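Local coordinates for glucan-binding protein C, GbpC (Streptococcus mutans UA159, PDB 5UQZ) that probably binds glucan at the streptococcal cell surface and mediates both sucrose-independent and sucrose-dependent adherence, through a calcium-containing beta-supersandwich domain, at residues A[223-228]-A[259-264]; A[235-240]-A[325-330]; A[273-278]-A[298-303]. All blocks are in the same frame, centred on the assembly; numbering follows the deposited sequence.

Interaction 1: A[223-228]-A[259-264]; sequences SSLNHW and NEIYSA. With CA (calcium ion), chain B.
His227 and Ser263 link the strand that leaves the calcium-binding loop of the GbpC beta-supersandwich to strand 260-263. The imidazole donates from ND1 to the main-chain O of Ser263 over 2.7 Å, with an N-H...O angle of 160°. The acceptor lies close to the ring plane, while ND1 itself is tilted 26° from the plane of the carbonyl. CG of His227 stands anti to the backbone N (chi1 -178°), which directs CG toward the 259-264 segment, and the ring edge meets its carbonyls. There His227 CE1 also comes within 3.2 Å of Ala264 O, so two carbonyl oxygens gather round one ring edge. At the far side of the ring NE2 is bonded to Asp234, so both ring nitrogens are engaged and the ring's rotation is fixed. The hydroxyl of Ser263 turns elsewhere, to the carbonyl of Lys265.

Two residues before His227, a water links the backbones, donating to Leu225 O and accepting from Ser263 N. Beside it the contact is apolar: the side chains of Leu225 and Ile261 cross at about a right angle, CD1 to CD1 4.0 Å. Leu225 is the centre of an inverse gamma turn, and this tight bend sets Ser224 and Asn226 on the calcium ion. Asp285 accepts hydrogen bonds from both ligand side chains, through Ser224 OG and Asn226 ND2, and thus acts from the second shell. Glu237 and four waters complete the metal's shell, in which Ser224 binds through both its O, at 2.4 Å, and its OG, and Asn226 through OD1 at 2.3 Å.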
ATOM      1  N   SER A 223      -2.329   3.710  -3.216  1.00  9.76           N
ATOM      2  CA  SER A 223      -0.900   3.531  -3.055  1.00  8.73           C
ATOM      3  C   SER A 223      -0.521   2.055  -3.055  1.00  9.37           C
ATOM      4  O   SER A 223      -1.367   1.157  -3.022  1.00 10.32           O
ATOM      5  CB  SER A 223      -0.466   4.159  -1.740  1.00  9.63           C
ATOM      6  OG  SER A 223      -0.773   5.551  -1.725  1.00 11.36           O
ATOM      7  N   SER A 224       0.793   1.808  -3.107  1.00  8.87           N
ATOM      8  CA  SER A 224       1.318   0.477  -2.857  1.00  8.38           C
ATOM      9  C   SER A 224       0.754  -0.555  -3.852  1.00  8.84           C
ATOM     10  O   SER A 224       0.370  -1.665  -3.503  1.00  8.86           O
ATOM     11  CB  SER A 224       1.052   0.067  -1.411  1.00 10.14           C
ATOM     12  OG  SER A 224       1.691  -1.148  -1.079  1.00 11.14           O
ATOM     13  N   LEU A 225       0.798  -0.210  -5.152  1.00  8.13           N
ATOM     14  CA  LEU A 225       0.377  -1.154  -6.192  1.00  8.02           C
ATOM     15  C   LEU A 225       1.624  -1.871  -6.697  1.00  8.32           C
ATOM     16  O   LEU A 225       2.180  -1.560  -7.769  1.00  8.75           O
ATOM     17  CB  LEU A 225      -0.406  -0.458  -7.293  1.00  9.05           C
ATOM     18  CG  LEU A 225      -1.729   0.190  -6.822  1.00  9.45           C
ATOM     19  CD1 LEU A 225      -2.410   0.868  -7.984  1.00 11.95           C
ATOM     20  CD2 LEU A 225      -2.666  -0.791  -6.147  1.00 12.31           C
ATOM     21  N   ASN A 226       2.033  -2.879  -5.940  1.00  8.61           N
ATOM     22  CA  ASN A 226       3.281  -3.572  -6.251  1.00  8.73           C
ATOM     23  C   ASN A 226       3.160  -4.455  -7.486  1.00  7.98           C
ATOM     24  O   ASN A 226       2.142  -5.122  -7.666  1.00  9.56           O
ATOM     25  CB  ASN A 226       3.683  -4.504  -5.086  1.00  9.94           C
ATOM     26  CG  ASN A 226       3.774  -3.786  -3.773  1.00  9.99           C
ATOM     27  OD1 ASN A 226       2.748  -3.381  -3.234  1.00 11.85           O
ATOM     28  ND2 ASN A 226       4.982  -3.567  -3.269  1.00 11.80           N
ATOM     29  N   HIS A 227       4.237  -4.484  -8.269  1.00  8.66           N
ATOM     30  CA  HIS A 227       4.398  -5.473  -9.316  1.00  9.33           C
ATOM     31  C   HIS A 227       5.810  -6.016  -9.143  1.00  9.89           C
ATOM     32  O   HIS A 227       6.798  -5.295  -9.344  1.00 10.85           O
ATOM     33  CB  HIS A 227       4.234  -4.815 -10.689  1.00  8.97           C
ATOM     34  CG  HIS A 227       4.347  -5.778 -11.842  1.00 10.18           C
ATOM     35  ND1 HIS A 227       4.026  -5.423 -13.138  1.00 12.01           N
ATOM     36  CD2 HIS A 227       4.727  -7.084 -11.892  1.00 11.46           C
ATOM     37  CE1 HIS A 227       4.192  -6.468 -13.929  1.00 13.38           C
ATOM     38  NE2 HIS A 227       4.624  -7.483 -13.200  1.00 12.53           N
ATOM     39  N   TRP A 228       5.927  -7.264  -8.740  1.00 10.90           N
ATOM     40  CA  TRP A 228       7.228  -7.911  -8.655  1.00 13.87           C
ATOM     41  C   TRP A 228       7.251  -9.155  -9.528  1.00 15.14           C
ATOM     42  O   TRP A 228       6.228  -9.834  -9.670  1.00 14.04           O
ATOM     43  CB  TRP A 228       7.652  -8.223  -7.212  1.00 16.31           C
ATOM     44  CG  TRP A 228       6.726  -9.034  -6.281  1.00 14.62           C
ATOM     45  CD1 TRP A 228       5.924  -8.534  -5.270  1.00 16.38           C
ATOM     46  CD2 TRP A 228       6.557 -10.462  -6.247  1.00 14.03           C
ATOM     47  NE1 TRP A 228       5.295  -9.577  -4.609  1.00 16.17           N
ATOM     48  CE2 TRP A 228       5.665 -10.759  -5.189  1.00 15.88           C
ATOM     49  CE3 TRP A 228       7.076 -11.518  -7.008  1.00 16.46           C
ATOM     50  CZ2 TRP A 228       5.277 -12.066  -4.880  1.00 15.36           C
ATOM     51  CZ3 TRP A 228       6.685 -12.821  -6.693  1.00 17.18           C
ATOM     52  CH2 TRP A 228       5.800 -13.073  -5.651  1.00 17.80           C
ATOM     53  N   ASN A 259      -8.861  -0.649 -18.598  1.00 33.74           N
ATOM     54  CA  ASN A 259      -9.853  -0.557 -17.549  1.00 32.76           C
ATOM     55  C   ASN A 259      -9.231  -0.482 -16.156  1.00 25.54           C
ATOM     56  O   ASN A 259      -9.941  -0.196 -15.203  1.00 32.03           O
ATOM     57  CB  ASN A 259     -10.811  -1.784 -17.634  1.00 32.16           C
ATOM     58  CG  ASN A 259     -11.594  -1.860 -18.908  1.00 45.41           C
ATOM     59  OD1 ASN A 259     -11.992  -0.846 -19.493  1.00 49.15           O
ATOM     60  ND2 ASN A 259     -11.864  -3.090 -19.335  1.00 50.18           N
ATOM     61  N   GLU A 260      -7.929  -0.690 -16.020  1.00 19.61           N
ATOM     62  CA  GLU A 260      -7.331  -0.828 -14.704  1.00 14.81           C
ATOM     63  C   GLU A 260      -6.086   0.045 -14.583  1.00 13.86           C
ATOM     64  O   GLU A 260      -5.420   0.348 -15.570  1.00 17.40           O
ATOM     65  CB  GLU A 260      -6.947  -2.276 -14.483  1.00 16.02           C
ATOM     66  CG  GLU A 260      -8.155  -3.245 -14.361  1.00 22.03           C
ATOM     67  CD  GLU A 260      -7.694  -4.658 -14.230  1.00 32.79           C
ATOM     68  OE1 GLU A 260      -7.163  -5.178 -15.218  1.00 36.88           O
ATOM     69  OE2 GLU A 260      -7.787  -5.222 -13.123  1.00 39.56           O
ATOM     70  N   ILE A 261      -5.734   0.387 -13.354  1.00  9.99           N
ATOM     71  CA  ILE A 261      -4.450   1.030 -13.065  1.00  9.64           C
ATOM     72  C   ILE A 261      -3.538   0.031 -12.383  1.00  8.98           C
ATOM     73  O   ILE A 261      -3.974  -0.752 -11.531  1.00  9.38           O
ATOM     74  CB  ILE A 261      -4.531   2.351 -12.276  1.00 11.30           C
ATOM     75  CG1 ILE A 261      -5.025   2.135 -10.844  1.00 12.63           C
ATOM     76  CG2 ILE A 261      -5.409   3.355 -13.076  1.00 13.95           C
ATOM     77  CD1 ILE A 261      -4.801   3.362  -9.960  1.00 12.81           C
ATOM     78  N   TYR A 262      -2.266   0.060 -12.768  1.00  9.13           N
ATOM     79  CA  TYR A 262      -1.246  -0.794 -12.185  1.00  8.74           C
ATOM     80  C   TYR A 262       0.081  -0.389 -12.809  1.00  8.75           C
ATOM     81  O   TYR A 262       0.145   0.402 -13.760  1.00 10.01           O
ATOM     82  CB  TYR A 262      -1.505  -2.287 -12.412  1.00  9.15           C
ATOM     83  CG  TYR A 262      -1.696  -2.774 -13.823  1.00  9.44           C
ATOM     84  CD1 TYR A 262      -2.960  -2.724 -14.430  1.00 10.62           C
ATOM     85  CD2 TYR A 262      -0.612  -3.291 -14.535  1.00 10.66           C
ATOM     86  CE1 TYR A 262      -3.158  -3.201 -15.723  1.00 12.24           C
ATOM     87  CE2 TYR A 262      -0.788  -3.763 -15.852  1.00 12.50           C
ATOM     88  CZ  TYR A 262      -2.052  -3.697 -16.439  1.00 13.65           C
ATOM     89  OH  TYR A 262      -2.215  -4.143 -17.725  1.00 16.14           O
ATOM     90  N   SER A 263       1.150  -0.980 -12.288  1.00  8.83           N
ATOM     91  CA  SER A 263       2.476  -0.826 -12.863  1.00  9.62           C
ATOM     92  C   SER A 263       2.676  -1.905 -13.901  1.00 10.01           C
ATOM     93  O   SER A 263       2.713  -3.080 -13.563  1.00 10.61           O
ATOM     94  CB  SER A 263       3.521  -0.941 -11.753  1.00 10.20           C
ATOM     95  OG  SER A 263       4.845  -0.790 -12.240  1.00 11.74           O
ATOM     96  N   ALA A 264       2.852  -1.507 -15.181  1.00 10.84           N
ATOM     97  CA  ALA A 264       2.968  -2.496 -16.252  1.00 12.57           C
ATOM     98  C   ALA A 264       4.209  -3.364 -16.089  1.00 12.41           C
ATOM     99  O   ALA A 264       4.192  -4.550 -16.461  1.00 14.80           O
ATOM    100  CB  ALA A 264       2.994  -1.779 -17.604  1.00 16.63           C
TER
HETATM  101 CA    CA B 501       0.843  -3.311  -1.877  1.00  9.73          CA
HETATM  102  O   HOH W   1       0.976  -2.753 -10.033  1.00  9.50           O
HETATM  103  O   HOH W   2       2.551  -3.636  -0.137  1.00 13.69           O
HETATM  104  O   HOH W   3       1.631  -5.735  -1.603  1.00 24.68           O
HETATM  105  O   HOH W   4       0.099  -4.476   0.178  1.00 23.40           O
HETATM  106  O   HOH W   5      -1.384  -2.593  -1.465  1.00 13.92           O

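Interaction 2: A[235-240]-A[325-330]. With CA (calcium ion), chain B.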
ATOM      1  N   HIS A 235       3.676 -11.111  -9.777  1.00 10.28           N
ATOM      2  CA  HIS A 235       2.664 -10.640  -8.838  1.00  9.63           C
ATOM      3  C   HIS A 235       2.320  -9.191  -9.168  1.00  8.55           C
ATOM      4  O   HIS A 235       3.216  -8.334  -9.145  1.00 10.16           O
ATOM      5  CB  HIS A 235       3.319 -10.682  -7.467  1.00 10.32           C
ATOM      6  CG  HIS A 235       2.475 -10.120  -6.358  1.00 10.52           C
ATOM      7  ND1 HIS A 235       1.875 -10.920  -5.409  1.00 10.78           N
ATOM      8  CD2 HIS A 235       2.176  -8.840  -6.009  1.00 11.34           C
ATOM      9  CE1 HIS A 235       1.281 -10.158  -4.501  1.00 11.20           C
ATOM     10  NE2 HIS A 235       1.436  -8.882  -4.848  1.00 10.92           N
ATOM     11  N   VAL A 236       1.055  -8.922  -9.481  1.00  9.18           N
ATOM     12  CA  VAL A 236       0.640  -7.580  -9.877  1.00  9.07           C
ATOM     13  C   VAL A 236      -0.604  -7.204  -9.084  1.00  8.56           C
ATOM     14  O   VAL A 236      -1.565  -7.986  -8.993  1.00  9.72           O
ATOM     15  CB  VAL A 236       0.351  -7.489 -11.397  1.00 10.32           C
ATOM     16  CG1 VAL A 236       0.114  -6.030 -11.805  1.00 11.54           C
ATOM     17  CG2 VAL A 236       1.409  -8.103 -12.273  1.00 13.99           C
ATOM     18  N   GLU A 237      -0.589  -5.989  -8.527  1.00  7.87           N
ATOM     19  CA  GLU A 237      -1.728  -5.402  -7.820  1.00  7.48           C
ATOM     20  C   GLU A 237      -2.347  -4.346  -8.722  1.00  7.70           C
ATOM     21  O   GLU A 237      -1.636  -3.490  -9.265  1.00  8.34           O
ATOM     22  CB  GLU A 237      -1.246  -4.838  -6.483  1.00  8.49           C
ATOM     23  CG  GLU A 237      -0.670  -5.968  -5.634  1.00  9.11           C
ATOM     24  CD  GLU A 237      -0.006  -5.605  -4.330  1.00  9.88           C
ATOM     25  OE1 GLU A 237      -0.092  -4.462  -3.854  1.00  9.88           O
ATOM     26  OE2 GLU A 237       0.609  -6.556  -3.752  1.00 12.23           O
ATOM     27  N   LYS A 238      -3.667  -4.394  -8.865  1.00  8.01           N
ATOM     28  CA  LYS A 238      -4.393  -3.565  -9.829  1.00  8.22           C
ATOM     29  C   LYS A 238      -5.658  -3.008  -9.207  1.00  8.16           C
ATOM     30  O   LYS A 238      -6.216  -3.595  -8.284  1.00  8.66           O
ATOM     31  CB  LYS A 238      -4.837  -4.415 -11.059  1.00  9.70           C
ATOM     32  CG  LYS A 238      -3.710  -5.184 -11.752  1.00 10.40           C
ATOM     33  CD  LYS A 238      -4.231  -5.885 -12.998  1.00 12.40           C
ATOM     34  CE  LYS A 238      -3.112  -6.530 -13.774  1.00 13.92           C
ATOM     35  NZ  LYS A 238      -3.647  -7.350 -14.882  1.00 17.89           N
ATOM     36  N   VAL A 239      -6.111  -1.871  -9.756  1.00  8.14           N
ATOM     37  CA  VAL A 239      -7.416  -1.333  -9.374  1.00  7.47           C
ATOM     38  C   VAL A 239      -8.218  -1.019 -10.630  1.00  7.80           C
ATOM     39  O   VAL A 239      -7.725  -0.320 -11.525  1.00  9.38           O
ATOM     40  CB  VAL A 239      -7.296  -0.083  -8.490  1.00  8.85           C
ATOM     41  CG1 VAL A 239      -8.709   0.351  -8.016  1.00 12.78           C
ATOM     42  CG2 VAL A 239      -6.397  -0.363  -7.323  1.00 11.10           C
ATOM     43  N   ASN A 240      -9.464  -1.490 -10.696  1.00  8.26           N
ATOM     44  CA  ASN A 240     -10.418  -1.069 -11.702  1.00  8.25           C
ATOM     45  C   ASN A 240     -11.263   0.021 -11.052  1.00  8.67           C
ATOM     46  O   ASN A 240     -11.999  -0.242 -10.087  1.00  9.50           O
ATOM     47  CB  ASN A 240     -11.280  -2.243 -12.150  1.00 10.79           C
ATOM     48  CG  ASN A 240     -12.207  -1.861 -13.283  1.00 13.69           C
ATOM     49  OD1 ASN A 240     -12.743  -0.747 -13.319  1.00 14.58           O
ATOM     50  ND2 ASN A 240     -12.387  -2.777 -14.253  1.00 17.68           N
ATOM     51  N   THR A 325      -1.089 -15.610  -1.719  1.00  9.57           N
ATOM     52  CA  THR A 325      -1.291 -14.282  -2.288  1.00 10.03           C
ATOM     53  C   THR A 325      -1.874 -13.379  -1.213  1.00  8.54           C
ATOM     54  O   THR A 325      -2.876 -13.738  -0.586  1.00 10.15           O
ATOM     55  CB  THR A 325      -2.290 -14.369  -3.436  1.00 10.22           C
ATOM     56  OG1 THR A 325      -1.723 -15.199  -4.464  1.00 10.53           O
ATOM     57  CG2 THR A 325      -2.582 -13.016  -4.058  1.00 10.76           C
ATOM     58  N   THR A 326      -1.269 -12.210  -1.004  1.00  8.68           N
ATOM     59  CA  THR A 326      -1.741 -11.240  -0.010  1.00  8.51           C
ATOM     60  C   THR A 326      -1.722  -9.846  -0.587  1.00  9.59           C
ATOM     61  O   THR A 326      -0.924  -9.540  -1.474  1.00  9.86           O
ATOM     62  CB  THR A 326      -0.847 -11.264   1.243  1.00 10.91           C
ATOM     63  OG1 THR A 326       0.499 -10.943   0.887  1.00 14.58           O
ATOM     64  CG2 THR A 326      -0.861 -12.634   1.911  1.00 12.34           C
ATOM     65  N   ILE A 327      -2.527  -8.972   0.008  1.00  9.26           N
ATOM     66  CA  ILE A 327      -2.459  -7.539  -0.240  1.00  9.06           C
ATOM     67  C   ILE A 327      -3.022  -6.821   0.967  1.00  8.55           C
ATOM     68  O   ILE A 327      -4.085  -7.203   1.499  1.00  8.83           O
ATOM     69  CB  ILE A 327      -3.199  -7.130  -1.537  1.00  8.99           C
ATOM     70  CG1 ILE A 327      -2.945  -5.642  -1.854  1.00 10.80           C
ATOM     71  CG2 ILE A 327      -4.671  -7.448  -1.498  1.00 11.06           C
ATOM     72  CD1 ILE A 327      -3.576  -5.184  -3.230  1.00 10.92           C
ATOM     73  N   TRP A 328      -2.353  -5.738   1.379  1.00  8.82           N
ATOM     74  CA  TRP A 328      -2.919  -4.796   2.332  1.00  8.53           C
ATOM     75  C   TRP A 328      -3.418  -3.648   1.474  1.00  7.53           C
ATOM     76  O   TRP A 328      -2.620  -2.835   0.987  1.00  9.51           O
ATOM     77  CB  TRP A 328      -1.892  -4.306   3.332  1.00  9.49           C
ATOM     78  CG  TRP A 328      -2.456  -3.373   4.359  1.00  9.41           C
ATOM     79  CD1 TRP A 328      -3.745  -2.826   4.426  1.00  9.07           C
ATOM     80  CD2 TRP A 328      -1.790  -2.922   5.521  1.00 13.14           C
ATOM     81  NE1 TRP A 328      -3.854  -2.009   5.507  1.00 11.25           N
ATOM     82  CE2 TRP A 328      -2.680  -2.064   6.211  1.00 14.52           C
ATOM     83  CE3 TRP A 328      -0.500  -3.129   6.026  1.00 18.34           C
ATOM     84  CZ2 TRP A 328      -2.333  -1.432   7.403  1.00 22.43           C
ATOM     85  CZ3 TRP A 328      -0.161  -2.508   7.205  1.00 26.27           C
ATOM     86  CH2 TRP A 328      -1.080  -1.666   7.881  1.00 26.72           C
ATOM     87  N   PHE A 329      -4.727  -3.623   1.207  1.00  7.84           N
ATOM     88  CA  PHE A 329      -5.278  -2.563   0.375  1.00  9.01           C
ATOM     89  C   PHE A 329      -5.890  -1.537   1.294  1.00  8.84           C
ATOM     90  O   PHE A 329      -6.832  -1.848   2.026  1.00 10.79           O
ATOM     91  CB  PHE A 329      -6.362  -3.110  -0.569  1.00  9.63           C
ATOM     92  CG  PHE A 329      -6.916  -2.043  -1.445  1.00 10.20           C
ATOM     93  CD1 PHE A 329      -6.252  -1.673  -2.598  1.00 12.05           C
ATOM     94  CD2 PHE A 329      -8.058  -1.347  -1.075  1.00 10.88           C
ATOM     95  CE1 PHE A 329      -6.731  -0.606  -3.375  1.00 14.51           C
ATOM     96  CE2 PHE A 329      -8.527  -0.307  -1.857  1.00 12.50           C
ATOM     97  CZ  PHE A 329      -7.870   0.064  -3.006  1.00 13.37           C
ATOM     98  N   ALA A 330      -5.406  -0.313   1.205  1.00  9.75           N
ATOM     99  CA  ALA A 330      -5.960   0.784   1.960  1.00 10.96           C
ATOM    100  C   ALA A 330      -6.288   1.908   0.999  1.00 10.76           C
ATOM    101  O   ALA A 330      -5.602   2.094  -0.020  1.00 12.49           O
ATOM    102  CB  ALA A 330      -5.042   1.275   3.077  1.00 13.07           C
TER
HETATM  103 CA    CA B 501       0.843  -3.311  -1.877  1.00  9.73          CA
HETATM  104  O   HOH W   3       1.631  -5.735  -1.603  1.00 24.68           O
HETATM  105  O   HOH W   4       0.099  -4.476   0.178  1.00 23.40           O
HETATM  106  O   HOH W   5      -1.384  -2.593  -1.465  1.00 13.92           O
HETATM  107  O   HOH W   2       2.551  -3.636  -0.137  1.00 13.69           O
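Thr326 opens the contact with its carbonyl oxygen, which faces the ring edge of His235 at 3.8 Å from CE1 and lies near the ring plane. The same imidazole donates from NE2 to Glu237 OE2 over 2.7 Å, nearly straight at 169° and in the ring plane, using the anti lone pair of the carboxylate. With ND1 bonded to Asn319, the histidine is held at both nitrogens and in turn orients the metal-binding glutamate. Ile327 follows, meeting Glu237 tip to tip: its CD1 lies 3.6 Å from OE1, the oxygen that binds calcium at 2.5 Å. CG1 of Ile327 is anti to the backbone N (chi1 -173°), which puts CG1 itself beside the carboxylate. The isoleucine thus lays an apolar surface beside the metal ligand.

Trp328 joins the site through its backbone, with N donating to water 4 and O accepting from water 5, both calcium-bound. Strand 325-329 therefore reaches the ion through its hydration shell. Phe329 then crosses Val239 at about a right angle, CE1 to CG2 at 4.0 Å, closing the apolar end of the contact.

The two strands belong to different sheets of the supersandwich and pass at 38° with axes 9.3 Å apart. Strand 325-329 edges the four-stranded sheet beside 180-184, while 233-240 lies in the larger sheet with 312-319 along one edge and 227-230 and 260-263 along the other.

Interaction 3: A[273-278]-A[298-303]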
ATOM      1  N   GLY A 273      14.785  -3.606 -13.155  1.00 14.58           N
ATOM      2  CA  GLY A 273      14.510  -2.387 -13.871  1.00 15.39           C
ATOM      3  C   GLY A 273      13.783  -1.313 -13.084  1.00 15.20           C
ATOM      4  O   GLY A 273      13.606  -0.212 -13.605  1.00 15.99           O
ATOM      5  N   ALA A 274      13.347  -1.595 -11.857  1.00 13.24           N
ATOM      6  CA  ALA A 274      12.648  -0.564 -11.095  1.00 12.83           C
ATOM      7  C   ALA A 274      13.603   0.578 -10.758  1.00 12.59           C
ATOM      8  O   ALA A 274      14.821   0.411 -10.635  1.00 14.43           O
ATOM      9  CB  ALA A 274      12.146  -1.158  -9.786  1.00 13.77           C
ATOM     10  N   THR A 275      13.023   1.764 -10.565  1.00 12.18           N
ATOM     11  CA  THR A 275      13.838   2.932 -10.205  1.00 13.52           C
ATOM     12  C   THR A 275      14.272   2.908  -8.753  1.00 11.71           C
ATOM     13  O   THR A 275      15.364   3.401  -8.422  1.00 13.64           O
ATOM     14  CB  THR A 275      13.047   4.200 -10.505  1.00 14.37           C
ATOM     15  OG1 THR A 275      12.651   4.174 -11.881  1.00 15.58           O
ATOM     16  CG2 THR A 275      13.845   5.475 -10.170  1.00 16.15           C
ATOM     17  N   PHE A 276      13.433   2.367  -7.891  1.00 12.11           N
ATOM     18  CA  PHE A 276      13.683   2.273  -6.465  1.00 12.20           C
ATOM     19  C   PHE A 276      13.393   0.846  -6.045  1.00 11.38           C
ATOM     20  O   PHE A 276      12.479   0.219  -6.591  1.00 13.34           O
ATOM     21  CB  PHE A 276      12.753   3.217  -5.675  1.00 13.71           C
ATOM     22  CG  PHE A 276      12.813   4.636  -6.146  1.00 12.14           C
ATOM     23  CD1 PHE A 276      13.831   5.502  -5.745  1.00 13.03           C
ATOM     24  CD2 PHE A 276      11.833   5.141  -6.966  1.00 12.61           C
ATOM     25  CE1 PHE A 276      13.858   6.840  -6.203  1.00 13.61           C
ATOM     26  CE2 PHE A 276      11.862   6.455  -7.427  1.00 13.77           C
ATOM     27  CZ  PHE A 276      12.860   7.317  -7.044  1.00 12.80           C
ATOM     28  N   ASN A 277      14.109   0.345  -5.038  1.00 11.96           N
ATOM     29  CA  ASN A 277      13.713  -0.923  -4.428  1.00 12.77           C
ATOM     30  C   ASN A 277      12.530  -0.703  -3.503  1.00 11.59           C
ATOM     31  O   ASN A 277      12.489   0.269  -2.744  1.00 12.45           O
ATOM     32  CB  ASN A 277      14.869  -1.501  -3.622  1.00 13.71           C
ATOM     33  CG  ASN A 277      15.959  -2.053  -4.516  1.00 14.98           C
ATOM     34  OD1 ASN A 277      15.679  -2.786  -5.475  1.00 15.49           O
ATOM     35  ND2 ASN A 277      17.210  -1.720  -4.208  1.00 16.51           N
ATOM     36  N   GLY A 278      11.583  -1.634  -3.536  1.00 11.81           N
ATOM     37  CA  GLY A 278      10.430  -1.577  -2.680  1.00 11.74           C
ATOM     38  C   GLY A 278      10.634  -2.146  -1.296  1.00 11.78           C
ATOM     39  O   GLY A 278       9.938  -1.720  -0.363  1.00 13.81           O
ATOM     40  N   ALA A 298       7.293   6.779  -1.719  1.00 10.21           N
ATOM     41  CA  ALA A 298       6.059   5.999  -1.841  1.00 10.05           C
ATOM     42  C   ALA A 298       5.296   6.324  -3.132  1.00 10.20           C
ATOM     43  O   ALA A 298       4.616   5.450  -3.686  1.00  9.99           O
ATOM     44  CB  ALA A 298       5.189   6.218  -0.620  1.00 12.65           C
ATOM     45  N   TYR A 299       5.402   7.557  -3.636  1.00  9.42           N
ATOM     46  CA  TYR A 299       4.699   7.946  -4.855  1.00  9.18           C
ATOM     47  C   TYR A 299       5.017   7.011  -6.005  1.00  8.38           C
ATOM     48  O   TYR A 299       4.205   6.844  -6.920  1.00  9.10           O
ATOM     49  CB  TYR A 299       5.045   9.407  -5.254  1.00  9.96           C
ATOM     50  CG  TYR A 299       6.402   9.522  -5.907  1.00 10.25           C
ATOM     51  CD1 TYR A 299       7.574   9.668  -5.157  1.00 10.58           C
ATOM     52  CD2 TYR A 299       6.527   9.403  -7.291  1.00  9.45           C
ATOM     53  CE1 TYR A 299       8.831   9.722  -5.749  1.00 11.88           C
ATOM     54  CE2 TYR A 299       7.771   9.443  -7.898  1.00 10.77           C
ATOM     55  CZ  TYR A 299       8.926   9.598  -7.113  1.00 10.93           C
ATOM     56  OH  TYR A 299      10.165   9.636  -7.658  1.00 12.63           O
ATOM     57  N   TYR A 300       6.203   6.388  -5.972  1.00  8.93           N
ATOM     58  CA  TYR A 300       6.625   5.613  -7.121  1.00  9.16           C
ATOM     59  C   TYR A 300       5.707   4.428  -7.375  1.00  8.66           C
ATOM     60  O   TYR A 300       5.620   3.960  -8.518  1.00  8.78           O
ATOM     61  CB  TYR A 300       8.058   5.144  -6.905  1.00 10.33           C
ATOM     62  CG  TYR A 300       8.598   4.254  -7.970  1.00  9.58           C
ATOM     63  CD1 TYR A 300       8.824   4.724  -9.283  1.00  9.92           C
ATOM     64  CD2 TYR A 300       8.939   2.936  -7.678  1.00 11.05           C
ATOM     65  CE1 TYR A 300       9.307   3.873 -10.267  1.00 11.38           C
ATOM     66  CE2 TYR A 300       9.464   2.100  -8.649  1.00 10.82           C
ATOM     67  CZ  TYR A 300       9.647   2.568  -9.933  1.00 10.56           C
ATOM     68  OH  TYR A 300      10.156   1.716 -10.907  1.00 13.70           O
ATOM     69  N   GLY A 301       5.074   3.898  -6.332  1.00  8.74           N
ATOM     70  CA  GLY A 301       4.182   2.769  -6.488  1.00  9.37           C
ATOM     71  C   GLY A 301       2.717   3.150  -6.388  1.00  8.26           C
ATOM     72  O   GLY A 301       1.884   2.260  -6.167  1.00  9.56           O
ATOM     73  N   ALA A 302       2.377   4.419  -6.587  1.00  8.38           N
ATOM     74  CA  ALA A 302       1.045   4.884  -6.229  1.00  8.65           C
ATOM     75  C   ALA A 302       0.257   5.449  -7.406  1.00  8.71           C
ATOM     76  O   ALA A 302       0.807   6.044  -8.340  1.00  8.97           O
ATOM     77  CB  ALA A 302       1.140   6.002  -5.209  1.00 10.03           C
ATOM     78  N   GLY A 303      -1.062   5.292  -7.314  1.00  9.15           N
ATOM     79  CA  GLY A 303      -2.018   6.052  -8.089  1.00 10.52           C
ATOM     80  C   GLY A 303      -2.931   6.801  -7.147  1.00  8.75           C
ATOM     81  O   GLY A 303      -2.765   6.785  -5.924  1.00  8.94           O
TER
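Phe276 sets the edge of its ring against the face of Tyr300 in a T-shaped (edge-to-face) stack, the centroids 5.1 Å apart and the planes at 77°. CD2 makes the closest approach, 3.5 Å from Tyr300 CG, toward the rim of the face near the start of the tyrosine side chain. Farther round the phenylalanine, CE2 and CZ of Phe276 both lie 3.6 Å from Tyr299 OH. CG of Tyr300 is anti to the backbone N (chi1 176°), turning CG toward the 273-278 segment, where the ring reaches Ala274 and Thr275.

There the phenol oxygen accepts a hydrogen bond from Thr275 N, 2.9 Å long and almost straight at 170°. Ala274 CB lies at the ring edge, 3.7 Å from Tyr300 OH, and Thr275 CB packs against CE1 and CZ of the same ring.

Both segments belong to the long connection between strands 260-263 and 303-306. Helix 3-51 covers Phe276 and Tyr299, and Trp284 makes a further edge-to-face pair with Tyr300. One tyrosine therefore combines two kinds of attachment: its hydroxyl satisfies one loop amide, although the next, Phe276 N, is buried without a partner, while its ring provides the aromatic surface that holds Phe276 of the other segment.

In the fold
Interactions 1 and 2 are centred about 8 Å apart and share the calcium ion: 223-228 and 235-240 supply its protein ligands, and 325-330 joins through metal-bound waters. Their segments alternate along the chain, and strand 233-240 pairs with both 227-230 and 260-263 in the larger sheet, so the site joins that sheet to the four-stranded one. Interaction 3 follows interaction 1 in sequence and is nested within the loop closed by interaction 2. Its centre is about 10 Å from interaction 1, which it touches where Leu225 N meets Gly301 O, but about 15 Å from interaction 2. The series thus runs from between the sheets, through the calcium loop, toward helix 3-51.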